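Local coordinates for protein thiosulfate reductase (Thermus thermophilus, PDB 2VPZ) that probably works as a molybdenum oxidoreductase reducing thiosulfate or polysulfide, holding two molybdopterin guanine dinucleotides, a molybdenum atom and a [4Fe-4S] cluster, at residues Ile195-Ala200 / Val327-Arg332; Ile203-His208 / Ser240-Lys245; Val233-Arg238 / Gly255-Leu260. One frame throughout, in Å; residues are numbered along the deposited sequence.

Interaction 1. Residues Ile195-Ala200 / Val327-Arg332; sequences IDWENA and VLPPTR. With MGD (2-amino-5,6-dimercapto-7-methyl-3,7,8a,9-tetrahydro-8-oxa-1,3,9,10-tetraaza-anthracen-4-one guanosine dinucleotide), chain I.
I195 and W197 close on the ring of P329, and the contact across the two loops is entirely apolar: no hydrogen bond spans it. CG1 of I195 meets CB of P329 at 3.8 Å, the two side chains crossing at about a right angle. CG1 gets there because it stands anti to the carbonyl carbon (chi1 -58°), which leaves CG2 to lie over one face of the W197 indole, near its rim. The far corner of that indole, CH2, lies 3.9 Å from CG of P329, so the proline is touched at two neighbouring ring carbons by two different residues. Further along, CB of A200 packs against CG2 of V327 at 3.9 Å. All five residues are buried, and I203 of strand 202-206 also packs against W197 and P329.

The polar work is done beyond P330, on the dinucleotide. The T331 hydroxyl donates to the phosphate oxygen O2B, with OG1 2.6 Å away, and the backbone N of R332 makes a weak bond to O1A on the other phosphate. R332 then runs out extended from CG to NE, laying its CD 3.6 Å from the dithiolene sulfur S12, while NH1 forms a salt bridge with E193. With an alanine in place of this arginine, E193 would probably lose this salt bridge and S12 the methylene chain beside it. A loop after a parallel strand, here 327-332, that meets a diphosphate with a hydroxyl and a backbone N-H is characteristic of the dinucleotide-binding domains of the molybdopterin oxidoreductase family.

Interaction 2. Residues Ile203-His208 / Ser240-Lys245; sequences IVLIGH and STAAAK. With MGD (2-amino-5,6-dimercapto-7-methyl-3,7,8a,9-tetrahydro-8-oxa-1,3,9,10-tetraaza-anthracen-4-one guanosine dinucleotide), chain I.
The backbones of H208 and A242 come no nearer than 8.2 Å between CA atoms, strand 203-206 giving way to loop at G207 while 241-244 coils with helical torsions but without regular helical bonding. The gap is bridged by a single methyl-to-methyl contact: CD1 of L205 meets CB of A242 at 4.1 Å. L205 holds CG anti to its carbonyl carbon (chi1 -55°) with the chain extended beyond, which carries the methyl out to the alanine; F222 of helix 216-227 packs on the same leucine. The A242 methyl also comes near the carbonyl oxygen of H208.

A water supplies the polar link, donating weakly to O of H208 and lying 3.2 Å from OG of S240. That serine hydroxyl also accepts a weak bond from the backbone N of A243, 3.4 Å from OG, within its own turn. L205 sits in an inner strand of a four-stranded parallel sheet, and the loop leaving the strand's C-terminal end runs alongside the cofactor, the usual place for a nucleotide in a parallel alpha/beta domain. The local fit of G207 to the dinucleotide is doubtful in this model. CG2 of I206 lies 3.8 Å from the guanine amino nitrogen N2. On the outer side of the 240-245 turn, T241, A244 and K245 pack against another protein chain, whose backbone accepts a hydrogen bond from K245 NZ.

Interaction 3. Residues Val233-Arg238 / Gly255-Leu260; sequences VVVDPR and GTDTAL. With MGD (2-amino-5,6-dimercapto-7-methyl-3,7,8a,9-tetrahydro-8-oxa-1,3,9,10-tetraaza-anthracen-4-one guanosine dinucleotide), chain I.
V235 and D257 hardly touch, CG1 lying 3.9 Å from OD1, yet together they grip one amino group of the cofactor's guanine. N2 of the dinucleotide donates both to the backbone O of V235, 3.0 Å away, and to OD1 of D257. The other carboxylate oxygen of D257, OD2, takes N1 of the guanine at 2.9 Å, so the two oxygens pair with two adjacent N-H groups and fix the base in rotation. G255 N completes the readout of this edge by donating to O6, 3.1 Å away in a nearly straight bond (167°). This donor-acceptor pattern suits guanine.

At the ribose, D236 spreads its carboxylate over both hydroxyls: OD2 accepts from O3' at 2.7 Å and OD1 from O2' at a very short 2.5 Å. D236 OD1 also receives the backbone N of R238 from above the carboxylate plane, an Asx turn that probably steadies the acid. R238 bends at chi3 (39°), bringing its guanidinium edge-on to O3', with NH2 at 2.7 Å; its NH1 forms a salt bridge with E212.

CG1 of V235 stands anti to the backbone N (chi1 -177°) and comes within 4.4 Å of L260 CD1. Through this valine, strand 231-235, flanked in its sheet by 202-206 and 248-250, meets the first turn of helix 257-270, while L260 also packs on T305 of helix 298-305.

Overall arrangement
From the N terminus, the loop 195-200 comes first and leads straight into strand 202-206 of the four-stranded parallel sheet. Interaction 1 closes the longest loop, ending at 327-332, and interactions 2 and 3 are both nested inside it. Interaction 2 closes the loop from 203-208 to 240-245 and interaction 3 the shorter one from 233-238 to 255-260; the two cross, since their segments alternate. Strand 202-206 bonds through its backbone to 327 on one side and to 233 and 235 on the other, so interaction 2 touches both others, whereas interactions 1 and 3 stay apart. All three meet the same dinucleotide, from its diphosphate and dithiolene at interaction 1 to its ribose and guanine at interaction 3.

Interaction 1. Residues Ile195-Ala200 / Val327-Arg332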
loop_
_atom_site.group_PDB
_atom_site.type_symbol
_atom_site.label_atom_id
_atom_site.label_comp_id
_atom_site.label_asym_id
_atom_site.label_seq_id
_atom_site.Cartn_x
_atom_site.Cartn_y
_atom_site.Cartn_z
ATOM N N ILE A 195 -13.205 9.327 33.646
ATOM C CA ILE A 195 -12.333 9.983 32.660
ATOM C C ILE A 195 -13.158 10.532 31.488
ATOM O O ILE A 195 -14.004 9.838 30.920
ATOM C CB ILE A 195 -11.244 8.993 32.077
ATOM C CG1 ILE A 195 -10.399 8.429 33.223
ATOM C CG2 ILE A 195 -10.357 9.696 31.020
ATOM C CD1 ILE A 195 -11.065 7.285 34.013
ATOM N N ASP A 196 -12.908 11.802 31.166
ATOM C CA ASP A 196 -13.585 12.517 30.080
ATOM C C ASP A 196 -12.737 12.224 28.833
ATOM O O ASP A 196 -12.022 13.094 28.334
ATOM C CB ASP A 196 -13.582 14.010 30.395
ATOM C CG ASP A 196 -14.398 14.824 29.409
ATOM O OD1 ASP A 196 -13.971 15.951 29.071
ATOM O OD2 ASP A 196 -15.466 14.325 28.994
ATOM N N TRP A 197 -12.811 10.997 28.335
ATOM C CA TRP A 197 -12.017 10.584 27.178
ATOM C C TRP A 197 -12.223 11.377 25.892
ATOM O O TRP A 197 -11.285 11.621 25.124
ATOM C CB TRP A 197 -12.254 9.109 26.823
ATOM C CG TRP A 197 -11.958 8.092 27.884
ATOM C CD1 TRP A 197 -12.833 7.563 28.808
ATOM C CD2 TRP A 197 -10.716 7.390 28.072
ATOM N NE1 TRP A 197 -12.200 6.590 29.546
ATOM C CE2 TRP A 197 -10.906 6.459 29.116
ATOM C CE3 TRP A 197 -9.460 7.458 27.449
ATOM C CZ2 TRP A 197 -9.880 5.599 29.561
ATOM C CZ3 TRP A 197 -8.429 6.611 27.882
ATOM C CH2 TRP A 197 -8.653 5.692 28.935
ATOM N N GLU A 198 -13.462 11.769 25.646
ATOM C CA GLU A 198 -13.834 12.470 24.427
ATOM C C GLU A 198 -13.209 13.854 24.222
ATOM O O GLU A 198 -13.092 14.328 23.087
ATOM C CB GLU A 198 -15.351 12.509 24.328
ATOM C CG GLU A 198 -15.981 13.215 25.501
ATOM C CD GLU A 198 -17.433 13.581 25.243
ATOM O OE1 GLU A 198 -17.876 14.635 25.734
ATOM O OE2 GLU A 198 -18.091 12.790 24.534
ATOM N N ASN A 199 -12.816 14.519 25.305
ATOM C CA ASN A 199 -12.148 15.819 25.206
ATOM C C ASN A 199 -10.631 15.719 25.472
ATOM O O ASN A 199 -9.907 16.699 25.301
ATOM C CB ASN A 199 -12.777 16.875 26.130
ATOM C CG ASN A 199 -14.215 17.211 25.767
ATOM O OD1 ASN A 199 -14.522 17.494 24.606
ATOM N ND2 ASN A 199 -15.110 17.176 26.760
ATOM N N ALA A 200 -10.150 14.544 25.889
ATOM C CA ALA A 200 -8.709 14.326 26.153
ATOM C C ALA A 200 -7.855 14.524 24.865
ATOM O O ALA A 200 -8.274 14.153 23.762
ATOM C CB ALA A 200 -8.476 12.948 26.781
ATOM N N VAL A 327 -4.245 13.691 30.431
ATOM C CA VAL A 327 -4.580 12.787 31.557
ATOM C C VAL A 327 -3.743 11.510 31.719
ATOM O O VAL A 327 -3.411 10.848 30.724
ATOM C CB VAL A 327 -5.992 12.090 31.460
ATOM C CG1 VAL A 327 -6.882 12.446 32.644
ATOM C CG2 VAL A 327 -6.618 12.326 30.112
ATOM N N LEU A 328 -3.427 11.151 32.961
ATOM C CA LEU A 328 -2.819 9.849 33.228
ATOM C C LEU A 328 -3.990 9.052 33.866
ATOM O O LEU A 328 -4.099 9.026 35.088
ATOM C CB LEU A 328 -1.658 9.895 34.229
ATOM C CG LEU A 328 -0.295 10.385 33.803
ATOM C CD1 LEU A 328 -0.296 11.881 33.768
ATOM C CD2 LEU A 328 0.746 9.926 34.799
ATOM N N PRO A 329 -4.882 8.412 33.067
ATOM C CA PRO A 329 -5.927 7.713 33.834
ATOM C C PRO A 329 -5.373 6.619 34.762
ATOM O O PRO A 329 -4.450 5.896 34.355
ATOM C CB PRO A 329 -6.843 7.082 32.774
ATOM C CG PRO A 329 -6.421 7.680 31.462
ATOM C CD PRO A 329 -4.966 8.104 31.637
ATOM N N PRO A 330 -5.904 6.482 36.009
ATOM C CA PRO A 330 -5.403 5.426 36.911
ATOM C C PRO A 330 -5.871 3.999 36.462
ATOM O O PRO A 330 -7.059 3.803 36.208
ATOM C CB PRO A 330 -5.989 5.784 38.291
ATOM C CG PRO A 330 -6.700 7.114 38.133
ATOM C CD PRO A 330 -6.953 7.288 36.643
ATOM N N THR A 331 -4.959 3.028 36.381
ATOM C CA THR A 331 -5.319 1.655 35.985
ATOM C C THR A 331 -6.233 0.970 37.041
ATOM O O THR A 331 -6.428 1.489 38.139
ATOM C CB THR A 331 -4.026 0.754 35.694
ATOM O OG1 THR A 331 -4.393 -0.391 34.933
ATOM C CG2 THR A 331 -3.350 0.308 36.998
ATOM N N ARG A 332 -6.837 -0.173 36.726
ATOM C CA ARG A 332 -7.700 -0.811 37.715
ATOM C C ARG A 332 -6.925 -1.802 38.590
ATOM O O ARG A 332 -7.000 -1.758 39.822
ATOM C CB ARG A 332 -8.894 -1.477 37.051
ATOM C CG ARG A 332 -10.054 -1.876 37.952
ATOM C CD ARG A 332 -11.154 -2.468 37.083
ATOM N NE ARG A 332 -12.409 -2.776 37.764
ATOM C CZ ARG A 332 -13.506 -2.032 37.712
ATOM N NH1 ARG A 332 -13.496 -0.915 36.998
ATOM N NH2 ARG A 332 -14.608 -2.409 38.348
HETATM P PB MGD I . -2.819 -3.699 34.599
HETATM O O1B MGD I . -2.303 -4.619 35.634
HETATM O O2B MGD I . -2.672 -2.270 34.746
HETATM O O3B MGD I . -4.317 -4.258 34.567
HETATM O O3A MGD I . -6.616 -5.013 33.778
HETATM P PA MGD I . -5.728 -3.734 34.031
HETATM O O1A MGD I . -6.505 -2.989 35.011
HETATM O O2A MGD I . -5.577 -3.018 32.774
HETATM O "O5'" MGD I . -2.204 -4.057 33.214
HETATM C "C5'" MGD I . -1.727 -5.312 32.722
HETATM C "C4'" MGD I . -0.472 -4.841 32.006
HETATM O "O4'" MGD I . 0.352 -4.443 33.089
HETATM C "C3'" MGD I . 0.368 -5.889 31.228
HETATM O "O3'" MGD I . 0.706 -5.408 29.901
HETATM C "C2'" MGD I . 1.677 -6.047 32.041
HETATM O "O2'" MGD I . 2.785 -5.970 31.153
HETATM C "C1'" MGD I . 1.729 -4.745 32.801
HETATM N N9 MGD I . 2.757 -4.563 33.862
HETATM C C8 MGD I . 3.278 -5.537 34.674
HETATM N N7 MGD I . 4.207 -5.032 35.533
HETATM C C5 MGD I . 4.305 -3.706 35.253
HETATM C C6 MGD I . 5.158 -2.596 35.725
HETATM O O6 MGD I . 5.930 -2.834 36.660
HETATM N N1 MGD I . 4.996 -1.383 35.200
HETATM C C2 MGD I . 4.126 -1.146 34.181
HETATM N N2 MGD I . 3.998 0.127 33.664
HETATM N N3 MGD I . 3.308 -2.123 33.680
HETATM C C4 MGD I . 3.348 -3.395 34.162
HETATM C C10 MGD I . -7.326 -5.818 34.694
HETATM C C11 MGD I . -8.732 -5.317 34.626
HETATM O O11 MGD I . -9.267 -5.669 33.341
HETATM C C12 MGD I . -9.595 -5.694 35.858
HETATM S S12 MGD I . -9.074 -5.390 37.430
HETATM C C13 MGD I . -10.839 -6.286 35.754
HETATM S S13 MGD I . -11.788 -6.562 37.142
HETATM C C14 MGD I . -11.400 -6.672 34.410
HETATM N N15 MGD I . -11.352 -8.048 34.081
HETATM C C16 MGD I . -11.360 -8.472 32.777
HETATM C C17 MGD I . -11.357 -9.911 32.332
HETATM O O17 MGD I . -11.408 -10.827 33.200
HETATM N N18 MGD I . -11.392 -10.209 30.989
HETATM C C19 MGD I . -11.325 -9.186 30.099
HETATM N N19 MGD I . -11.273 -9.519 28.824
HETATM N N20 MGD I . -11.279 -7.842 30.386
HETATM C C21 MGD I . -11.340 -7.472 31.702
HETATM N N22 MGD I . -11.280 -6.207 32.086
HETATM C C23 MGD I . -10.759 -5.799 33.349
#

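Interaction 2. Residues Ile203-His208 / Ser240-Lys245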
loop_
_atom_site.group_PDB
_atom_site.type_symbol
_atom_site.label_atom_id
_atom_site.label_comp_id
_atom_site.label_asym_id
_atom_site.label_seq_id
_atom_site.Cartn_x
_atom_site.Cartn_y
_atom_site.Cartn_z
ATOM N N ILE A 203 -2.905 11.322 26.301
ATOM C CA ILE A 203 -3.210 10.321 27.329
ATOM C C ILE A 203 -2.016 9.421 27.734
ATOM O O ILE A 203 -1.370 8.830 26.866
ATOM C CB ILE A 203 -4.398 9.402 26.827
ATOM C CG1 ILE A 203 -5.635 10.249 26.552
ATOM C CG2 ILE A 203 -4.699 8.271 27.843
ATOM C CD1 ILE A 203 -6.778 9.475 25.868
ATOM N N VAL A 204 -1.710 9.315 29.025
ATOM C CA VAL A 204 -0.605 8.452 29.456
ATOM C C VAL A 204 -1.096 7.238 30.270
ATOM O O VAL A 204 -1.653 7.387 31.369
ATOM C CB VAL A 204 0.504 9.251 30.270
ATOM C CG1 VAL A 204 1.685 8.311 30.613
ATOM C CG2 VAL A 204 1.013 10.462 29.448
ATOM N N LEU A 205 -0.894 6.051 29.691
ATOM C CA LEU A 205 -1.278 4.757 30.260
ATOM C C LEU A 205 -0.109 4.048 30.937
ATOM O O LEU A 205 0.913 3.746 30.300
ATOM C CB LEU A 205 -1.872 3.811 29.173
ATOM C CG LEU A 205 -3.065 4.365 28.362
ATOM C CD1 LEU A 205 -3.513 3.353 27.296
ATOM C CD2 LEU A 205 -4.227 4.726 29.316
ATOM N N ILE A 206 -0.236 3.814 32.236
ATOM C CA ILE A 206 0.757 3.087 32.986
ATOM C C ILE A 206 0.244 1.638 33.323
ATOM O O ILE A 206 -0.524 1.454 34.268
ATOM C CB ILE A 206 1.210 3.905 34.297
ATOM C CG1 ILE A 206 1.890 5.217 33.880
ATOM C CG2 ILE A 206 2.141 3.034 35.186
ATOM C CD1 ILE A 206 2.680 5.946 34.983
ATOM N N GLY A 207 0.612 0.652 32.498
ATOM C CA GLY A 207 0.249 -0.735 32.687
ATOM C C GLY A 207 -1.182 -1.131 32.416
ATOM O O GLY A 207 -1.676 -2.263 32.493
ATOM N N HIS A 208 -1.909 -0.087 32.097
ATOM C CA HIS A 208 -3.349 -0.063 31.775
ATOM C C HIS A 208 -3.403 -0.737 30.354
ATOM O O HIS A 208 -3.134 -0.073 29.361
ATOM C CB HIS A 208 -3.708 1.480 31.728
ATOM C CG HIS A 208 -5.141 1.855 32.009
ATOM N ND1 HIS A 208 -6.235 1.109 31.651
ATOM C CD2 HIS A 208 -5.647 2.993 32.510
ATOM C CE1 HIS A 208 -7.345 1.766 31.922
ATOM N NE2 HIS A 208 -7.010 2.922 32.447
ATOM N N SER A 240 2.073 -4.307 24.423
ATOM C CA SER A 240 0.657 -4.723 24.403
ATOM C C SER A 240 -0.187 -4.206 23.218
ATOM O O SER A 240 0.338 -3.562 22.288
ATOM C CB SER A 240 -0.051 -4.286 25.694
ATOM O OG SER A 240 -0.428 -2.906 25.658
ATOM N N THR A 241 -1.491 -4.469 23.262
ATOM C CA THR A 241 -2.416 -4.022 22.225
ATOM C C THR A 241 -2.503 -2.488 22.237
ATOM O O THR A 241 -2.420 -1.844 21.173
ATOM C CB THR A 241 -3.866 -4.607 22.379
ATOM O OG1 THR A 241 -3.861 -6.027 22.228
ATOM C CG2 THR A 241 -4.806 -3.954 21.328
ATOM N N ALA A 242 -2.648 -1.905 23.428
ATOM C CA ALA A 242 -2.724 -0.450 23.583
ATOM C C ALA A 242 -1.400 0.207 23.135
ATOM O O ALA A 242 -1.400 1.310 22.572
ATOM C CB ALA A 242 -3.085 -0.064 25.070
ATOM N N ALA A 243 -0.276 -0.463 23.357
ATOM C CA ALA A 243 1.003 0.068 22.870
ATOM C C ALA A 243 1.016 0.020 21.311
ATOM O O ALA A 243 1.650 0.859 20.663
ATOM C CB ALA A 243 2.215 -0.779 23.421
ATOM N N ALA A 244 0.288 -0.925 20.714
ATOM C CA ALA A 244 0.228 -1.058 19.251
ATOM C C ALA A 244 -0.488 0.121 18.568
ATOM O O ALA A 244 -0.435 0.274 17.330
ATOM C CB ALA A 244 -0.456 -2.403 18.845
ATOM N N LYS A 245 -1.136 0.948 19.392
ATOM C CA LYS A 245 -1.891 2.159 18.986
ATOM C C LYS A 245 -1.260 3.475 19.498
ATOM O O LYS A 245 -1.831 4.558 19.308
ATOM C CB LYS A 245 -3.330 2.080 19.537
ATOM C CG LYS A 245 -4.048 0.770 19.290
ATOM C CD LYS A 245 -3.817 0.253 17.855
ATOM C CE LYS A 245 -4.895 -0.731 17.419
ATOM N NZ LYS A 245 -4.781 -1.120 15.976
HETATM P PB MGD I . -2.819 -3.699 34.599
HETATM O O1B MGD I . -2.303 -4.619 35.634
HETATM O O2B MGD I . -2.672 -2.270 34.746
HETATM O O3B MGD I . -4.317 -4.258 34.567
HETATM O O3A MGD I . -6.616 -5.013 33.778
HETATM P PA MGD I . -5.728 -3.734 34.031
HETATM O O1A MGD I . -6.505 -2.989 35.011
HETATM O O2A MGD I . -5.577 -3.018 32.774
HETATM O "O5'" MGD I . -2.204 -4.057 33.214
HETATM C "C5'" MGD I . -1.727 -5.312 32.722
HETATM C "C4'" MGD I . -0.472 -4.841 32.006
HETATM O "O4'" MGD I . 0.352 -4.443 33.089
HETATM C "C3'" MGD I . 0.368 -5.889 31.228
HETATM O "O3'" MGD I . 0.706 -5.408 29.901
HETATM C "C2'" MGD I . 1.677 -6.047 32.041
HETATM O "O2'" MGD I . 2.785 -5.970 31.153
HETATM C "C1'" MGD I . 1.729 -4.745 32.801
HETATM N N9 MGD I . 2.757 -4.563 33.862
HETATM C C8 MGD I . 3.278 -5.537 34.674
HETATM N N7 MGD I . 4.207 -5.032 35.533
HETATM C C5 MGD I . 4.305 -3.706 35.253
HETATM C C6 MGD I . 5.158 -2.596 35.725
HETATM O O6 MGD I . 5.930 -2.834 36.660
HETATM N N1 MGD I . 4.996 -1.383 35.200
HETATM C C2 MGD I . 4.126 -1.146 34.181
HETATM N N2 MGD I . 3.998 0.127 33.664
HETATM N N3 MGD I . 3.308 -2.123 33.680
HETATM C C4 MGD I . 3.348 -3.395 34.162
HETATM C C10 MGD I . -7.326 -5.818 34.694
HETATM C C11 MGD I . -8.732 -5.317 34.626
HETATM O O11 MGD I . -9.267 -5.669 33.341
HETATM C C12 MGD I . -9.595 -5.694 35.858
HETATM S S12 MGD I . -9.074 -5.390 37.430
HETATM C C13 MGD I . -10.839 -6.286 35.754
HETATM S S13 MGD I . -11.788 -6.562 37.142
HETATM C C14 MGD I . -11.400 -6.672 34.410
HETATM N N15 MGD I . -11.352 -8.048 34.081
HETATM C C16 MGD I . -11.360 -8.472 32.777
HETATM C C17 MGD I . -11.357 -9.911 32.332
HETATM O O17 MGD I . -11.408 -10.827 33.200
HETATM N N18 MGD I . -11.392 -10.209 30.989
HETATM C C19 MGD I . -11.325 -9.186 30.099
HETATM N N19 MGD I . -11.273 -9.519 28.824
HETATM N N20 MGD I . -11.279 -7.842 30.386
HETATM C C21 MGD I . -11.340 -7.472 31.702
HETATM N N22 MGD I . -11.280 -6.207 32.086
HETATM C C23 MGD I . -10.759 -5.799 33.349
HETATM O O HOH W 1 -0.348 -1.508 28.541
#

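Interaction 3. Residues Val233-Arg238 / Gly255-Leu260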
loop_
_atom_site.group_PDB
_atom_site.type_symbol
_atom_site.label_atom_id
_atom_site.label_comp_id
_atom_site.label_asym_id
_atom_site.label_seq_id
_atom_site.Cartn_x
_atom_site.Cartn_y
_atom_site.Cartn_z
ATOM N N VAL A 233 0.463 7.705 25.065
ATOM C CA VAL A 233 1.778 7.193 25.490
ATOM C C VAL A 233 1.604 5.943 26.412
ATOM O O VAL A 233 0.869 6.001 27.382
ATOM C CB VAL A 233 2.618 8.297 26.260
ATOM C CG1 VAL A 233 3.964 7.712 26.724
ATOM C CG2 VAL A 233 2.866 9.532 25.347
ATOM N N VAL A 234 2.229 4.815 26.090
ATOM C CA VAL A 234 2.103 3.621 26.936
ATOM C C VAL A 234 3.435 3.262 27.623
ATOM O O VAL A 234 4.480 3.202 26.984
ATOM C CB VAL A 234 1.566 2.351 26.145
ATOM C CG1 VAL A 234 1.679 1.072 27.013
ATOM C CG2 VAL A 234 0.103 2.560 25.732
ATOM N N VAL A 235 3.357 3.069 28.944
ATOM C CA VAL A 235 4.484 2.704 29.807
ATOM C C VAL A 235 4.167 1.259 30.253
ATOM O O VAL A 235 3.155 1.015 30.923
ATOM C CB VAL A 235 4.554 3.663 31.039
ATOM C CG1 VAL A 235 5.770 3.334 31.905
ATOM C CG2 VAL A 235 4.580 5.142 30.563
ATOM N N ASP A 236 5.018 0.294 29.890
ATOM C CA ASP A 236 4.769 -1.132 30.166
ATOM C C ASP A 236 6.035 -1.929 29.744
ATOM O O ASP A 236 6.653 -1.606 28.732
ATOM C CB ASP A 236 3.556 -1.552 29.250
ATOM C CG ASP A 236 2.838 -2.861 29.701
ATOM O OD1 ASP A 236 3.506 -3.846 30.085
ATOM O OD2 ASP A 236 1.567 -2.907 29.600
ATOM N N PRO A 237 6.452 -2.955 30.533
ATOM C CA PRO A 237 7.634 -3.717 30.083
ATOM C C PRO A 237 7.273 -4.624 28.869
ATOM O O PRO A 237 8.144 -5.271 28.285
ATOM C CB PRO A 237 8.058 -4.527 31.316
ATOM C CG PRO A 237 6.799 -4.627 32.159
ATOM C CD PRO A 237 6.092 -3.300 31.917
ATOM N N ARG A 238 5.982 -4.637 28.504
ATOM C CA ARG A 238 5.455 -5.486 27.401
ATOM C C ARG A 238 4.768 -4.635 26.283
ATOM O O ARG A 238 3.996 -3.724 26.592
ATOM C CB ARG A 238 4.435 -6.512 27.964
ATOM C CG ARG A 238 4.191 -7.799 27.113
ATOM C CD ARG A 238 2.948 -8.584 27.598
ATOM N NE ARG A 238 1.852 -7.698 27.987
ATOM C CZ ARG A 238 0.700 -7.549 27.320
ATOM N NH1 ARG A 238 0.483 -8.242 26.211
ATOM N NH2 ARG A 238 -0.235 -6.697 27.752
ATOM N N GLY A 255 8.618 -2.717 38.111
ATOM C CA GLY A 255 8.546 -2.269 39.500
ATOM C C GLY A 255 9.254 -0.977 39.782
ATOM O O GLY A 255 9.669 -0.646 40.915
ATOM N N THR A 256 9.342 -0.181 38.735
ATOM C CA THR A 256 10.101 1.046 38.730
ATOM C C THR A 256 9.341 2.354 38.341
ATOM O O THR A 256 9.946 3.426 38.202
ATOM C CB THR A 256 11.342 0.765 37.776
ATOM O OG1 THR A 256 12.550 0.846 38.502
ATOM C CG2 THR A 256 11.368 1.671 36.552
ATOM N N ASP A 257 8.015 2.264 38.246
ATOM C CA ASP A 257 7.130 3.371 37.865
ATOM C C ASP A 257 7.066 4.583 38.778
ATOM O O ASP A 257 6.805 5.710 38.330
ATOM C CB ASP A 257 5.707 2.853 37.633
ATOM C CG ASP A 257 5.636 1.714 36.626
ATOM O OD1 ASP A 257 5.222 1.965 35.470
ATOM O OD2 ASP A 257 6.019 0.593 36.986
ATOM N N THR A 258 7.284 4.379 40.063
ATOM C CA THR A 258 7.228 5.521 40.952
ATOM C C THR A 258 8.433 6.469 40.702
ATOM O O THR A 258 8.306 7.666 40.917
ATOM C CB THR A 258 7.159 5.102 42.459
ATOM O OG1 THR A 258 6.310 3.971 42.611
ATOM C CG2 THR A 258 6.599 6.274 43.304
ATOM N N ALA A 259 9.569 5.951 40.222
ATOM C CA ALA A 259 10.745 6.804 39.931
ATOM C C ALA A 259 10.516 7.713 38.700
ATOM O O ALA A 259 11.023 8.839 38.628
ATOM C CB ALA A 259 12.033 5.954 39.724
ATOM N N LEU A 260 9.761 7.175 37.730
ATOM C CA LEU A 260 9.387 7.857 36.485
ATOM C C LEU A 260 8.279 8.903 36.866
ATOM O O LEU A 260 8.290 10.051 36.388
ATOM C CB LEU A 260 8.935 6.833 35.409
ATOM C CG LEU A 260 8.649 7.118 33.920
ATOM C CD1 LEU A 260 7.137 7.085 33.646
ATOM C CD2 LEU A 260 9.267 8.463 33.485
HETATM P PB MGD I . -2.819 -3.699 34.599
HETATM O O1B MGD I . -2.303 -4.619 35.634
HETATM O O2B MGD I . -2.672 -2.270 34.746
HETATM O O3B MGD I . -4.317 -4.258 34.567
HETATM O O3A MGD I . -6.616 -5.013 33.778
HETATM P PA MGD I . -5.728 -3.734 34.031
HETATM O O1A MGD I . -6.505 -2.989 35.011
HETATM O O2A MGD I . -5.577 -3.018 32.774
HETATM O "O5'" MGD I . -2.204 -4.057 33.214
HETATM C "C5'" MGD I . -1.727 -5.312 32.722
HETATM C "C4'" MGD I . -0.472 -4.841 32.006
HETATM O "O4'" MGD I . 0.352 -4.443 33.089
HETATM C "C3'" MGD I . 0.368 -5.889 31.228
HETATM O "O3'" MGD I . 0.706 -5.408 29.901
HETATM C "C2'" MGD I . 1.677 -6.047 32.041
HETATM O "O2'" MGD I . 2.785 -5.970 31.153
HETATM C "C1'" MGD I . 1.729 -4.745 32.801
HETATM N N9 MGD I . 2.757 -4.563 33.862
HETATM C C8 MGD I . 3.278 -5.537 34.674
HETATM N N7 MGD I . 4.207 -5.032 35.533
HETATM C C5 MGD I . 4.305 -3.706 35.253
HETATM C C6 MGD I . 5.158 -2.596 35.725
HETATM O O6 MGD I . 5.930 -2.834 36.660
HETATM N N1 MGD I . 4.996 -1.383 35.200
HETATM C C2 MGD I . 4.126 -1.146 34.181
HETATM N N2 MGD I . 3.998 0.127 33.664
HETATM N N3 MGD I . 3.308 -2.123 33.680
HETATM C C4 MGD I . 3.348 -3.395 34.162
HETATM C C10 MGD I . -7.326 -5.818 34.694
HETATM C C11 MGD I . -8.732 -5.317 34.626
HETATM O O11 MGD I . -9.267 -5.669 33.341
HETATM C C12 MGD I . -9.595 -5.694 35.858
HETATM S S12 MGD I . -9.074 -5.390 37.430
HETATM C C13 MGD I . -10.839 -6.286 35.754
HETATM S S13 MGD I . -11.788 -6.562 37.142
HETATM C C14 MGD I . -11.400 -6.672 34.410
HETATM N N15 MGD I . -11.352 -8.048 34.081
HETATM C C16 MGD I . -11.360 -8.472 32.777
HETATM C C17 MGD I . -11.357 -9.911 32.332
HETATM O O17 MGD I . -11.408 -10.827 33.200
HETATM N N18 MGD I . -11.392 -10.209 30.989
HETATM C C19 MGD I . -11.325 -9.186 30.099
HETATM N N19 MGD I . -11.273 -9.519 28.824
HETATM N N20 MGD I . -11.279 -7.842 30.386
HETATM C C21 MGD I . -11.340 -7.472 31.702
HETATM N N22 MGD I . -11.280 -6.207 32.086
HETATM C C23 MGD I . -10.759 -5.799 33.349
#